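Local coordinates for toxin secretion ATP-binding protein (PDB 3B79) that probably couples ATP hydrolysis to toxin export as an ABC transporter, this chain being its N-terminal peptidase C39-like domain, at residues Leu9-Ile13 against Pro25-Val29; Ile69-Ile73 against Val83-Ile87; Leu53-Arg59 against Arg120-Lys126. All blocks are in the same frame, centred on the assembly; numbering follows the deposited sequence.

Interaction 1 (Leu9-Ile13 against Pro25-Val29); sequences LNSLI and PEALV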
ATOM      1  N   LEU A   9      -0.921   6.844   2.855  1.00 11.79           N
ATOM      2  CA  LEU A   9      -0.209   6.939   4.122  1.00 11.32           C
ATOM      3  C   LEU A   9      -0.575   5.741   5.008  1.00 11.28           C
ATOM      4  O   LEU A   9       0.310   5.138   5.641  1.00 11.86           O
ATOM      5  CB  LEU A   9      -0.535   8.275   4.830  1.00 12.80           C
ATOM      6  CG  LEU A   9       0.229   8.506   6.157  1.00 14.25           C
ATOM      7  CD1 LEU A   9       1.739   8.406   5.996  1.00 16.00           C
ATOM      8  CD2 LEU A   9      -0.155   9.905   6.715  1.00 16.04           C
ATOM      9  N   ASN A  10      -1.861   5.366   5.050  1.00 10.75           N
ATOM     10  CA  ASN A  10      -2.238   4.193   5.833  1.00 10.71           C
ATOM     11  C   ASN A  10      -1.480   2.959   5.335  1.00  9.62           C
ATOM     12  O   ASN A  10      -0.962   2.146   6.125  1.00 10.71           O
ATOM     13  CB  ASN A  10      -3.760   3.961   5.736  1.00 11.44           C
ATOM     14  CG  ASN A  10      -4.250   2.898   6.711  1.00 11.91           C
ATOM     15  OD1 ASN A  10      -4.456   1.691   6.347  1.00 14.79           O
ATOM     16  ND2 ASN A  10      -4.359   3.287   7.950  1.00 12.86           N
ATOM     17  N   SER A  11      -1.439   2.797   4.012  1.00  9.89           N
ATOM     18  CA  SER A  11      -0.768   1.623   3.449  1.00 10.23           C
ATOM     19  C   SER A  11       0.735   1.635   3.789  1.00  9.85           C
ATOM     20  O   SER A  11       1.317   0.606   4.138  1.00 10.30           O
ATOM     21  CB  SER A  11      -0.960   1.589   1.919  1.00 10.54           C
ATOM     22  OG  SER A  11      -2.337   1.493   1.595  1.00 10.51           O
ATOM     23  N   LEU A  12       1.369   2.815   3.691  1.00 10.23           N
ATOM     24  CA  LEU A  12       2.800   2.905   3.973  1.00 11.16           C
ATOM     25  C   LEU A  12       3.089   2.641   5.448  1.00 11.32           C
ATOM     26  O   LEU A  12       4.083   1.982   5.773  1.00 11.35           O
ATOM     27  CB  LEU A  12       3.288   4.316   3.602  1.00 11.84           C
ATOM     28  CG  LEU A  12       4.763   4.572   3.878  1.00 14.38           C
ATOM     29  CD1 LEU A  12       5.667   3.623   3.080  1.00 15.54           C
ATOM     30  CD2 LEU A  12       5.111   6.054   3.590  1.00 14.52           C
ATOM     31  N   ILE A  13       2.237   3.148   6.333  0.60 10.82           N
ATOM     32  CA  ILE A  13       2.421   2.916   7.782  0.60 10.74           C
ATOM     33  C   ILE A  13       2.318   1.448   8.061  0.60 11.09           C
ATOM     34  O   ILE A  13       3.144   0.909   8.829  0.60  9.59           O
ATOM     35  CB  ILE A  13       1.388   3.715   8.587  0.60 10.91           C
ATOM     36  CG1 ILE A  13       1.815   5.198   8.616  0.60 11.18           C
ATOM     37  CG2 ILE A  13       1.216   3.148  10.046  0.60 12.26           C
ATOM     38  CD1 ILE A  13       2.963   5.534   9.486  0.60 17.97           C
ATOM     39  N   PRO A  25       3.193   8.728  11.496  1.00 31.36           N
ATOM     40  CA  PRO A  25       2.714   9.344  10.266  1.00 31.69           C
ATOM     41  C   PRO A  25       3.316  10.754  10.006  1.00 31.46           C
ATOM     42  O   PRO A  25       3.495  11.117   8.828  1.00 29.79           O
ATOM     43  CB  PRO A  25       1.206   9.395  10.480  1.00 32.51           C
ATOM     44  CG  PRO A  25       0.921   8.174  11.392  1.00 33.01           C
ATOM     45  CD  PRO A  25       2.102   8.108  12.293  1.00 31.88           C
ATOM     46  N   GLU A  26       3.614  11.520  11.069  0.60 31.44           N
ATOM     47  CA  GLU A  26       4.258  12.852  10.977  0.60 31.86           C
ATOM     48  C   GLU A  26       5.630  12.832  10.306  0.60 30.44           C
ATOM     49  O   GLU A  26       5.868  13.569   9.337  0.60 30.59           O
ATOM     50  CB  GLU A  26       4.371  13.552  12.361  0.60 32.24           C
ATOM     51  CG  GLU A  26       3.398  14.731  12.605  0.60 34.00           C
ATOM     52  CD  GLU A  26       3.574  15.397  13.985  0.60 34.97           C
ATOM     53  OE1 GLU A  26       4.737  15.584  14.426  0.60 38.34           O
ATOM     54  OE2 GLU A  26       2.546  15.744  14.628  0.60 38.75           O
ATOM     55  N   ALA A  27       6.527  11.984  10.808  1.00 29.01           N
ATOM     56  CA  ALA A  27       7.853  11.818  10.220  1.00 27.10           C
ATOM     57  C   ALA A  27       7.746  11.470   8.741  1.00 24.65           C
ATOM     58  O   ALA A  27       8.553  11.944   7.916  1.00 24.71           O
ATOM     59  CB  ALA A  27       8.653  10.735  10.965  1.00 27.61           C
ATOM     60  N   LEU A  28       6.749  10.662   8.392  1.00 21.74           N
ATOM     61  CA  LEU A  28       6.699  10.163   7.012  1.00 21.20           C
ATOM     62  C   LEU A  28       6.313  11.220   6.003  1.00 20.91           C
ATOM     63  O   LEU A  28       6.648  11.116   4.816  1.00 21.78           O
ATOM     64  CB  LEU A  28       5.721   9.012   6.856  1.00 20.17           C
ATOM     65  CG  LEU A  28       6.047   7.850   7.777  1.00 23.23           C
ATOM     66  CD1 LEU A  28       5.263   6.626   7.332  1.00 24.10           C
ATOM     67  CD2 LEU A  28       7.521   7.568   7.863  1.00 26.11           C
ATOM     68  N   VAL A  29       5.574  12.229   6.445  1.00 19.37           N
ATOM     69  CA  VAL A  29       5.191  13.298   5.504  1.00 22.12           C
ATOM     70  C   VAL A  29       6.005  14.578   5.693  1.00 22.30           C
ATOM     71  O   VAL A  29       5.775  15.559   4.985  1.00 22.69           O
ATOM     72  CB  VAL A  29       3.677  13.585   5.541  1.00 21.59           C
ATOM     73  CG1 VAL A  29       2.863  12.340   5.155  1.00 23.58           C
ATOM     74  CG2 VAL A  29       3.280  14.114   6.927  1.00 25.10           C
TER

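Interaction 2 (Ile69-Ile73 against Val83-Ile87); sequences ILPAI and VLNSI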
ATOM      1  N   ILE A  69       7.005 -10.795  -3.053  1.00 10.36           N
ATOM      2  CA  ILE A  69       7.325  -9.388  -2.761  1.00 11.87           C
ATOM      3  C   ILE A  69       6.369  -8.768  -1.760  1.00 10.78           C
ATOM      4  O   ILE A  69       6.583  -7.612  -1.344  1.00 12.71           O
ATOM      5  CB  ILE A  69       7.307  -8.500  -4.052  1.00 11.64           C
ATOM      6  CG1 ILE A  69       5.897  -8.279  -4.631  1.00 13.32           C
ATOM      7  CG2 ILE A  69       8.322  -9.009  -5.049  1.00 13.57           C
ATOM      8  CD1 ILE A  69       5.820  -7.038  -5.509  1.00 15.28           C
ATOM      9  N   LEU A  70       5.359  -9.521  -1.338  1.00 10.24           N
ATOM     10  CA  LEU A  70       4.320  -8.920  -0.505  1.00 10.31           C
ATOM     11  C   LEU A  70       4.858  -8.703   0.915  1.00 11.68           C
ATOM     12  O   LEU A  70       5.721  -9.452   1.363  1.00 12.46           O
ATOM     13  CB  LEU A  70       3.107  -9.830  -0.552  1.00 11.46           C
ATOM     14  CG  LEU A  70       2.509  -9.995  -1.958  1.00 10.29           C
ATOM     15  CD1 LEU A  70       1.255 -10.929  -1.869  1.00 12.71           C
ATOM     16  CD2 LEU A  70       2.161  -8.696  -2.655  1.00 11.51           C
ATOM     17  N   PRO A  71       4.341  -7.714   1.654  1.00 10.78           N
ATOM     18  CA  PRO A  71       3.210  -6.835   1.262  1.00 10.14           C
ATOM     19  C   PRO A  71       3.611  -5.756   0.236  1.00 10.02           C
ATOM     20  O   PRO A  71       4.713  -5.178   0.295  1.00 10.68           O
ATOM     21  CB  PRO A  71       2.828  -6.154   2.594  1.00 11.49           C
ATOM     22  CG  PRO A  71       4.110  -6.155   3.394  1.00 12.68           C
ATOM     23  CD  PRO A  71       4.780  -7.524   3.059  1.00 12.12           C
ATOM     24  N   ALA A  72       2.692  -5.504  -0.690  1.00  9.62           N
ATOM     25  CA  ALA A  72       2.859  -4.451  -1.719  1.00  8.85           C
ATOM     26  C   ALA A  72       1.767  -3.421  -1.544  1.00  9.00           C
ATOM     27  O   ALA A  72       0.754  -3.678  -0.864  1.00 10.26           O
ATOM     28  CB  ALA A  72       2.783  -5.050  -3.094  1.00 10.68           C
ATOM     29  N   ILE A  73       1.964  -2.224  -2.088  1.00  9.46           N
ATOM     30  CA  ILE A  73       0.911  -1.228  -2.008  1.00  8.66           C
ATOM     31  C   ILE A  73       0.242  -1.092  -3.374  1.00  8.51           C
ATOM     32  O   ILE A  73       0.932  -0.767  -4.353  1.00 10.03           O
ATOM     33  CB  ILE A  73       1.461   0.124  -1.523  1.00  9.05           C
ATOM     34  CG1 ILE A  73       2.084  -0.014  -0.125  1.00  9.85           C
ATOM     35  CG2 ILE A  73       0.360   1.190  -1.605  1.00 11.78           C
ATOM     36  CD1 ILE A  73       2.747   1.255   0.426  1.00 11.40           C
ATOM     37  N   VAL A  83      -2.963  -2.185   1.017  1.00  9.38           N
ATOM     38  CA  VAL A  83      -1.876  -3.139   1.059  1.00  8.79           C
ATOM     39  C   VAL A  83      -2.410  -4.463   0.509  1.00  9.90           C
ATOM     40  O   VAL A  83      -3.514  -4.884   0.881  1.00 10.60           O
ATOM     41  CB  VAL A  83      -1.363  -3.379   2.497  1.00  9.53           C
ATOM     42  CG1 VAL A  83      -0.181  -4.326   2.528  1.00 11.07           C
ATOM     43  CG2 VAL A  83      -0.971  -2.028   3.112  1.00 11.71           C
ATOM     44  N   LEU A  84      -1.618  -5.136  -0.329  1.00  8.91           N
ATOM     45  CA  LEU A  84      -1.884  -6.518  -0.698  1.00  8.82           C
ATOM     46  C   LEU A  84      -0.980  -7.380   0.169  1.00  9.50           C
ATOM     47  O   LEU A  84       0.262  -7.324   0.064  1.00  9.24           O
ATOM     48  CB  LEU A  84      -1.544  -6.768  -2.189  1.00  9.50           C
ATOM     49  CG  LEU A  84      -1.800  -8.210  -2.633  1.00 10.10           C
ATOM     50  CD1 LEU A  84      -3.279  -8.633  -2.445  1.00 11.42           C
ATOM     51  CD2 LEU A  84      -1.398  -8.378  -4.141  1.00 10.95           C
ATOM     52  N   ASN A  85      -1.615  -8.200   1.012  1.00 10.37           N
ATOM     53  CA  ASN A  85      -0.866  -9.070   1.922  1.00 11.35           C
ATOM     54  C   ASN A  85      -0.669 -10.473   1.346  1.00 11.98           C
ATOM     55  O   ASN A  85       0.402 -11.070   1.524  1.00 13.40           O
ATOM     56  CB  ASN A  85      -1.632  -9.184   3.248  1.00 11.68           C
ATOM     57  CG  ASN A  85      -1.841  -7.812   3.931  1.00 11.60           C
ATOM     58  OD1 ASN A  85      -1.007  -7.360   4.732  1.00 17.01           O
ATOM     59  ND2 ASN A  85      -2.929  -7.194   3.675  1.00 11.63           N
ATOM     60  N   SER A  86      -1.671 -10.996   0.632  1.00 12.43           N
ATOM     61  CA  SER A  86      -1.591 -12.324  -0.003  1.00 12.72           C
ATOM     62  C   SER A  86      -2.752 -12.505  -0.964  1.00 11.87           C
ATOM     63  O   SER A  86      -3.739 -11.782  -0.873  1.00 11.91           O
ATOM     64  CB  SER A  86      -1.583 -13.460   1.033  1.00 14.60           C
ATOM     65  OG  SER A  86      -2.813 -13.561   1.715  1.00 18.33           O
ATOM     66  N   ILE A  87      -2.631 -13.473  -1.874  1.00 13.73           N
ATOM     67  CA  ILE A  87      -3.739 -13.901  -2.746  1.00 14.31           C
ATOM     68  C   ILE A  87      -3.821 -15.403  -2.762  1.00 14.89           C
ATOM     69  O   ILE A  87      -2.786 -16.070  -2.902  1.00 17.30           O
ATOM     70  CB  ILE A  87      -3.692 -13.392  -4.231  1.00 15.00           C
ATOM     71  CG1 ILE A  87      -3.823 -11.879  -4.308  1.00 15.22           C
ATOM     72  CG2 ILE A  87      -4.772 -14.079  -5.109  1.00 16.81           C
ATOM     73  CD1 ILE A  87      -3.675 -11.300  -5.737  1.00 16.50           C
TER

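Interaction 3 (Leu53-Arg59 against Arg120-Lys126); sequences LVAKENR and RYFLVKK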
ATOM      1  N   LEU A  53      12.419   2.843   4.294  1.00 13.10           N
ATOM      2  CA  LEU A  53      12.019   1.900   3.244  1.00 13.14           C
ATOM      3  C   LEU A  53      12.405   2.439   1.863  1.00 12.98           C
ATOM      4  O   LEU A  53      12.758   3.600   1.734  1.00 14.56           O
ATOM      5  CB  LEU A  53      10.485   1.677   3.282  1.00 13.64           C
ATOM      6  CG  LEU A  53       9.916   1.068   4.584  1.00 13.83           C
ATOM      7  CD1 LEU A  53       8.417   1.221   4.586  1.00 16.54           C
ATOM      8  CD2 LEU A  53      10.368  -0.376   4.737  1.00 16.63           C
ATOM      9  N   VAL A  54      12.298   1.592   0.864  1.00 13.02           N
ATOM     10  CA  VAL A  54      12.423   1.984  -0.523  1.00 13.40           C
ATOM     11  C   VAL A  54      11.140   1.556  -1.203  1.00 12.71           C
ATOM     12  O   VAL A  54      10.718   0.381  -1.060  1.00 13.23           O
ATOM     13  CB  VAL A  54      13.556   1.255  -1.220  1.00 14.35           C
ATOM     14  CG1 VAL A  54      13.676   1.777  -2.691  1.00 16.95           C
ATOM     15  CG2 VAL A  54      14.851   1.427  -0.462  1.00 17.39           C
ATOM     16  N   ALA A  55      10.472   2.497  -1.885  1.00 12.00           N
ATOM     17  CA  ALA A  55       9.248   2.162  -2.596  1.00 11.90           C
ATOM     18  C   ALA A  55       9.389   2.563  -4.046  1.00 12.42           C
ATOM     19  O   ALA A  55       9.789   3.696  -4.354  1.00 14.54           O
ATOM     20  CB  ALA A  55       8.039   2.876  -1.978  1.00 12.36           C
ATOM     21  N   LYS A  56       8.998   1.670  -4.935  1.00 11.65           N
ATOM     22  CA  LYS A  56       9.150   1.923  -6.372  1.00 13.57           C
ATOM     23  C   LYS A  56       7.873   1.506  -7.107  1.00 11.38           C
ATOM     24  O   LYS A  56       7.389   0.378  -6.915  1.00 11.04           O
ATOM     25  CB  LYS A  56      10.309   1.097  -6.952  1.00 14.84           C
ATOM     26  CG  LYS A  56      10.489   1.326  -8.482  1.00 19.62           C
ATOM     27  CD  LYS A  56      11.715   0.602  -9.046  1.00 21.94           C
ATOM     28  CE  LYS A  56      11.450   0.108 -10.499  1.00 29.71           C
ATOM     29  NZ  LYS A  56      11.934   1.057 -11.572  1.00 34.44           N
ATOM     30  N   GLU A  57       7.327   2.391  -7.950  1.00 10.57           N
ATOM     31  CA  GLU A  57       6.078   2.099  -8.656  1.00 10.31           C
ATOM     32  C   GLU A  57       6.367   1.274  -9.895  1.00 10.05           C
ATOM     33  O   GLU A  57       7.318   1.538 -10.643  1.00 12.44           O
ATOM     34  CB  GLU A  57       5.375   3.409  -9.059  1.00 11.47           C
ATOM     35  CG  GLU A  57       3.945   3.182  -9.456  1.00 12.54           C
ATOM     36  CD  GLU A  57       3.219   4.476  -9.720  1.00 14.66           C
ATOM     37  OE1 GLU A  57       3.888   5.538  -9.774  1.00 17.94           O
ATOM     38  OE2 GLU A  57       1.987   4.411  -9.844  1.00 18.77           O
ATOM     39  N   ASN A  58       5.524   0.272 -10.108  1.00 10.18           N
ATOM     40  CA  ASN A  58       5.610  -0.622 -11.269  1.00 10.71           C
ATOM     41  C   ASN A  58       4.249  -0.893 -11.854  1.00  9.70           C
ATOM     42  O   ASN A  58       3.261  -0.730 -11.155  1.00 11.95           O
ATOM     43  CB  ASN A  58       6.239  -1.984 -10.899  1.00 13.03           C
ATOM     44  CG  ASN A  58       7.679  -1.924 -10.488  1.00 16.43           C
ATOM     45  OD1 ASN A  58       8.077  -2.569  -9.500  1.00 25.58           O
ATOM     46  ND2 ASN A  58       8.486  -1.283 -11.242  1.00 18.27           N
ATOM     47  N   ARG A  59       4.167  -1.384 -13.083  1.00 11.93           N
ATOM     48  CA  ARG A  59       2.919  -1.871 -13.647  1.00 11.80           C
ATOM     49  C   ARG A  59       2.940  -3.373 -13.701  1.00 12.07           C
ATOM     50  O   ARG A  59       3.937  -3.977 -14.145  1.00 14.70           O
ATOM     51  CB  ARG A  59       2.742  -1.359 -15.063  1.00 11.53           C
ATOM     52  CG  ARG A  59       2.330   0.118 -15.077  1.00 12.70           C
ATOM     53  CD  ARG A  59       1.804   0.523 -16.484  1.00 14.32           C
ATOM     54  NE  ARG A  59       1.146   1.866 -16.501  1.00 16.08           N
ATOM     55  CZ  ARG A  59       1.801   3.009 -16.666  1.00 14.35           C
ATOM     56  NH1 ARG A  59       3.118   2.997 -16.893  1.00 15.28           N
ATOM     57  NH2 ARG A  59       1.129   4.157 -16.695  1.00 16.77           N
ATOM     58  N   ARG A 120      -1.236  -0.540 -11.388  1.00 10.12           N
ATOM     59  CA  ARG A 120      -0.008   0.055 -10.847  1.00 10.05           C
ATOM     60  C   ARG A 120       0.128  -0.304  -9.372  1.00  9.68           C
ATOM     61  O   ARG A 120      -0.863  -0.255  -8.619  1.00 10.13           O
ATOM     62  CB  ARG A 120      -0.051   1.574 -10.997  1.00 10.69           C
ATOM     63  CG  ARG A 120      -0.110   2.014 -12.457  1.00 12.12           C
ATOM     64  CD  ARG A 120      -0.168   3.546 -12.614  1.00 14.40           C
ATOM     65  NE  ARG A 120      -1.338   4.208 -12.023  1.00 17.09           N
ATOM     66  CZ  ARG A 120      -2.594   4.246 -12.462  1.00 22.04           C
ATOM     67  NH1 ARG A 120      -2.995   3.604 -13.585  1.00 23.62           N
ATOM     68  NH2 ARG A 120      -3.456   4.976 -11.727  1.00 21.68           N
ATOM     69  N   TYR A 121       1.342  -0.646  -8.942  1.00  9.33           N
ATOM     70  CA  TYR A 121       1.575  -0.974  -7.528  1.00 10.05           C
ATOM     71  C   TYR A 121       2.964  -0.493  -7.131  1.00  9.08           C
ATOM     72  O   TYR A 121       3.780  -0.177  -8.002  1.00 10.40           O
ATOM     73  CB  TYR A 121       1.436  -2.511  -7.299  1.00 10.52           C
ATOM     74  CG  TYR A 121       2.622  -3.280  -7.858  1.00  9.99           C
ATOM     75  CD1 TYR A 121       3.661  -3.661  -7.019  1.00 10.89           C
ATOM     76  CD2 TYR A 121       2.693  -3.619  -9.232  1.00 11.44           C
ATOM     77  CE1 TYR A 121       4.776  -4.315  -7.562  1.00 12.41           C
ATOM     78  CE2 TYR A 121       3.796  -4.275  -9.750  1.00 12.61           C
ATOM     79  CZ  TYR A 121       4.804  -4.608  -8.906  1.00 12.31           C
ATOM     80  OH  TYR A 121       5.914  -5.240  -9.428  1.00 15.74           O
ATOM     81  N   PHE A 122       3.229  -0.440  -5.822  1.00  8.65           N
ATOM     82  CA  PHE A 122       4.569  -0.168  -5.298  1.00  9.48           C
ATOM     83  C   PHE A 122       5.148  -1.398  -4.683  1.00  9.14           C
ATOM     84  O   PHE A 122       4.527  -2.053  -3.812  1.00  9.73           O
ATOM     85  CB  PHE A 122       4.579   0.949  -4.259  1.00  9.98           C
ATOM     86  CG  PHE A 122       4.308   2.296  -4.863  1.00  9.88           C
ATOM     87  CD1 PHE A 122       5.385   3.156  -5.112  1.00 10.24           C
ATOM     88  CD2 PHE A 122       3.010   2.741  -5.147  1.00 12.39           C
ATOM     89  CE1 PHE A 122       5.168   4.402  -5.668  1.00 11.43           C
ATOM     90  CE2 PHE A 122       2.814   4.021  -5.704  1.00 12.69           C
ATOM     91  CZ  PHE A 122       3.902   4.818  -5.962  1.00 12.10           C
ATOM     92  N   LEU A 123       6.372  -1.699  -5.124  0.50  9.20           N
ATOM     93  CA  LEU A 123       7.262  -2.666  -4.484  0.50 10.14           C
ATOM     94  C   LEU A 123       7.971  -1.986  -3.328  0.50 10.59           C
ATOM     95  O   LEU A 123       8.650  -0.976  -3.560  0.50 11.19           O
ATOM     96  CB  LEU A 123       8.343  -3.098  -5.492  0.50 11.18           C
ATOM     97  CG  LEU A 123       9.538  -3.859  -4.890  0.50 12.76           C
ATOM     98  CD1 LEU A 123       9.131  -5.233  -4.342  0.50 12.43           C
ATOM     99  CD2 LEU A 123      10.681  -4.033  -5.879  0.50 14.03           C
ATOM    100  N   VAL A 124       7.842  -2.521  -2.110  1.00 10.59           N
ATOM    101  CA  VAL A 124       8.385  -1.850  -0.929  1.00 10.83           C
ATOM    102  C   VAL A 124       9.343  -2.804  -0.249  1.00 11.57           C
ATOM    103  O   VAL A 124       8.997  -3.993  -0.045  1.00 12.66           O
ATOM    104  CB  VAL A 124       7.259  -1.428   0.036  1.00 12.32           C
ATOM    105  CG1 VAL A 124       7.859  -0.606   1.179  1.00 14.65           C
ATOM    106  CG2 VAL A 124       6.194  -0.604  -0.642  1.00 14.16           C
ATOM    107  N   LYS A 125      10.526  -2.323   0.109  1.00 11.73           N
ATOM    108  CA  LYS A 125      11.521  -3.161   0.792  1.00 12.21           C
ATOM    109  C   LYS A 125      12.272  -2.261   1.770  1.00 13.42           C
ATOM    110  O   LYS A 125      12.138  -1.041   1.744  1.00 13.25           O
ATOM    111  CB  LYS A 125      12.477  -3.824  -0.225  1.00 12.74           C
ATOM    112  CG  LYS A 125      13.327  -2.815  -0.957  1.00 14.78           C
ATOM    113  CD  LYS A 125      14.186  -3.489  -2.020  1.00 17.15           C
ATOM    114  CE  LYS A 125      15.006  -2.450  -2.770  1.00 20.54           C
ATOM    115  NZ  LYS A 125      15.815  -3.167  -3.843  1.00 24.26           N
ATOM    116  N   LYS A 126      13.054  -2.870   2.660  0.50 14.10           N
ATOM    117  CA  LYS A 126      13.841  -2.097   3.618  0.50 16.12           C
ATOM    118  C   LYS A 126      15.054  -1.479   2.923  0.50 17.28           C
ATOM    119  O   LYS A 126      15.689  -2.141   2.094  0.50 18.08           O
ATOM    120  CB  LYS A 126      14.300  -3.028   4.750  0.50 16.53           C
ATOM    121  CG  LYS A 126      15.049  -2.326   5.853  0.50 16.26           C
ATOM    122  CD  LYS A 126      15.509  -3.337   6.941  0.50 17.51           C
ATOM    123  CE  LYS A 126      16.236  -2.624   8.078  0.50 21.11           C
ATOM    124  NZ  LYS A 126      15.299  -1.720   8.741  0.50 22.84           N
TER
HETATM  125  O   HOH W   1      11.369  -0.974  -3.666  1.00 20.79           O
HETATM  126  O   HOH W   2      -0.170   5.849 -10.159  1.00 27.39           O
HETATM  127  O   HOH W   3      -1.613   1.850 -15.754  1.00 25.33           O

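Interaction 1 (Leu9-Ile13 against Pro25-Val29)
L9, L12 and I13 of one helix meet P25, L28 and V29 of another, and every contact between the two segments is apolar. The short helix axes come within 10.8 Å of each other, with an angle of 109° between their N-to-C directions; at this steep crossing the helices meet over a short patch, those three residues from each side.

The two methyls of L9 divide between L28 and P25, and both reach V29. With CG set opposite the backbone N (chi1 -177°), the side chain leans out to the second helix. L9 CD1 lies against L28 CB at 4.1 Å, while L9 CD2 packs on P25 CB at 4.0 Å. V29 CG1 lies 4.2 Å from both L9 methyls, CD1 and CD2, its side chain running at about a right angle to that of L9. One turn on, L12 and L28 approach tip to tip, L12 CD2 standing 3.8 Å from L28 CD1.

I13 faces both P25 and L28, its contacts here holding for one of two modelled conformers. Its CD1 then rests 3.8 Å from CG of the P25 ring, the two side chains again crossing at about a right angle, and its CG1 is 3.9 Å from L28 CD1.

Within the helices, the N-H of I13 bonds to L9 O, whereas 25-29 is only a weakly bonded turn of helix. The buried S11 turns from the contact and bonds through OG to P7 O and S81 OG.

This is a wholly apolar helix-helix contact, a short helix packed across helix 7-18, the N-terminal helix of this C39-like domain. Helix 44-51 packs beside both segments: L12 touches L44, A47 and A48, and L28 touches A51, while S11 links helix 7-18 to the sheet side through S81.

Interaction 2 (Ile69-Ile73 against Val83-Ile87)
L70 leans over the backbone of L84, N85 and S86, and its side chain can be followed outward. CB lies 3.6 Å from N85 O. At CG, set opposite the carbonyl carbon (chi1 -62°) and 4.0 Å from L84 O, the chain forks over the neighbouring strand. L70 CD1 settles on the backbone of N85 and S86, 3.5 Å from N85 O. L70 CD2 turns back to L84, 3.6 Å from L84 O, and packs on CD2 of that leucine at 3.9 Å. The outer part of L70 thus lies partly on main-chain atoms and partly on a side chain of the strand; I65, from a loop, touches it as well.

P71, preceded by a cis peptide bond, follows directly. Its CB presses on V83 CG1 at 3.5 Å, and its CA sends a C-H toward L84 O. From there the chain enters the strand: A72 N donates to L84 O at 3.1 Å, and L84 N returns a bond to A72 O at 2.8 Å. A72 and L84 are therefore a hydrogen-bonded antiparallel pair, with I73 and V83 the next, non-hydrogen-bonded one. The amide of N85 is occupied elsewhere, ND2 bonding to T97 OG1.

Strands 72-76 and 80-88 form a beta hairpin within the antiparallel sheet. Beyond the L84 pairing, N85 and S86 both face E95 of the following strand, a classic beta bulge.

Interaction 3 (Leu53-Arg59 against Arg120-Lys126)
F122 lies at the apolar centre, with A55 CB 4.1 Å from its CD1 and the chain of E57 over one face of the ring. E57 CB makes a CH-pi contact, 3.9 Å from the ring centroid; the plane of the E57 carboxylate is turned only 15° from that of the F122 ring. Further along the same face of the sheet V124 meets A55. At the strand end, L53 CD1 touches V124 CG1 at 3.9 Å. L44 and P45 of helix 44-51 also touch F122.

On the other face, the Y121 ring crosses N58 obliquely, CE2 lying 3.5 Å from N58 CB. Its chi1 of 74° puts the ring between its own backbone N and carbonyl carbon, which brings the ring to N58.

At the polar edge, E57 and R120 point the same way but form only a long salt bridge, OE2 to NE 4.0 Å. A water closes the gap, donating a hydrogen bond to E57 OE2 and accepting one from R120 NE. A second water bridges R59 NE and R120 NH1.

Six backbone hydrogen bonds, in reciprocal pairs, join the strands: regular antiparallel pairing, with 53-59 an outermost strand of the domain's sheet.

How the interactions relate
All three contacts belong to one peptidase C39-like domain. Interactions 2 and 3 are the closest, about 11 Å between centres, and share the sheet: strand 120-126 lies between 53-59 and 72-76, and I73 O probably accepts a hydrogen bond from F122 N at 2.7 Å. Along the chain, interaction 2 is nested inside the loop closed by interaction 3. Interaction 1 lies about 17 Å from interaction 2 and 15 Å from interaction 3, centre to centre, yet helix 7-18 reaches both: S11 CB packs on I73 CG2 at 3.8 Å, and L12 CD1 on L53 CD1 at 4.0 Å. A helix laid on an antiparallel sheet is consistent with the papain-like fold of this clan.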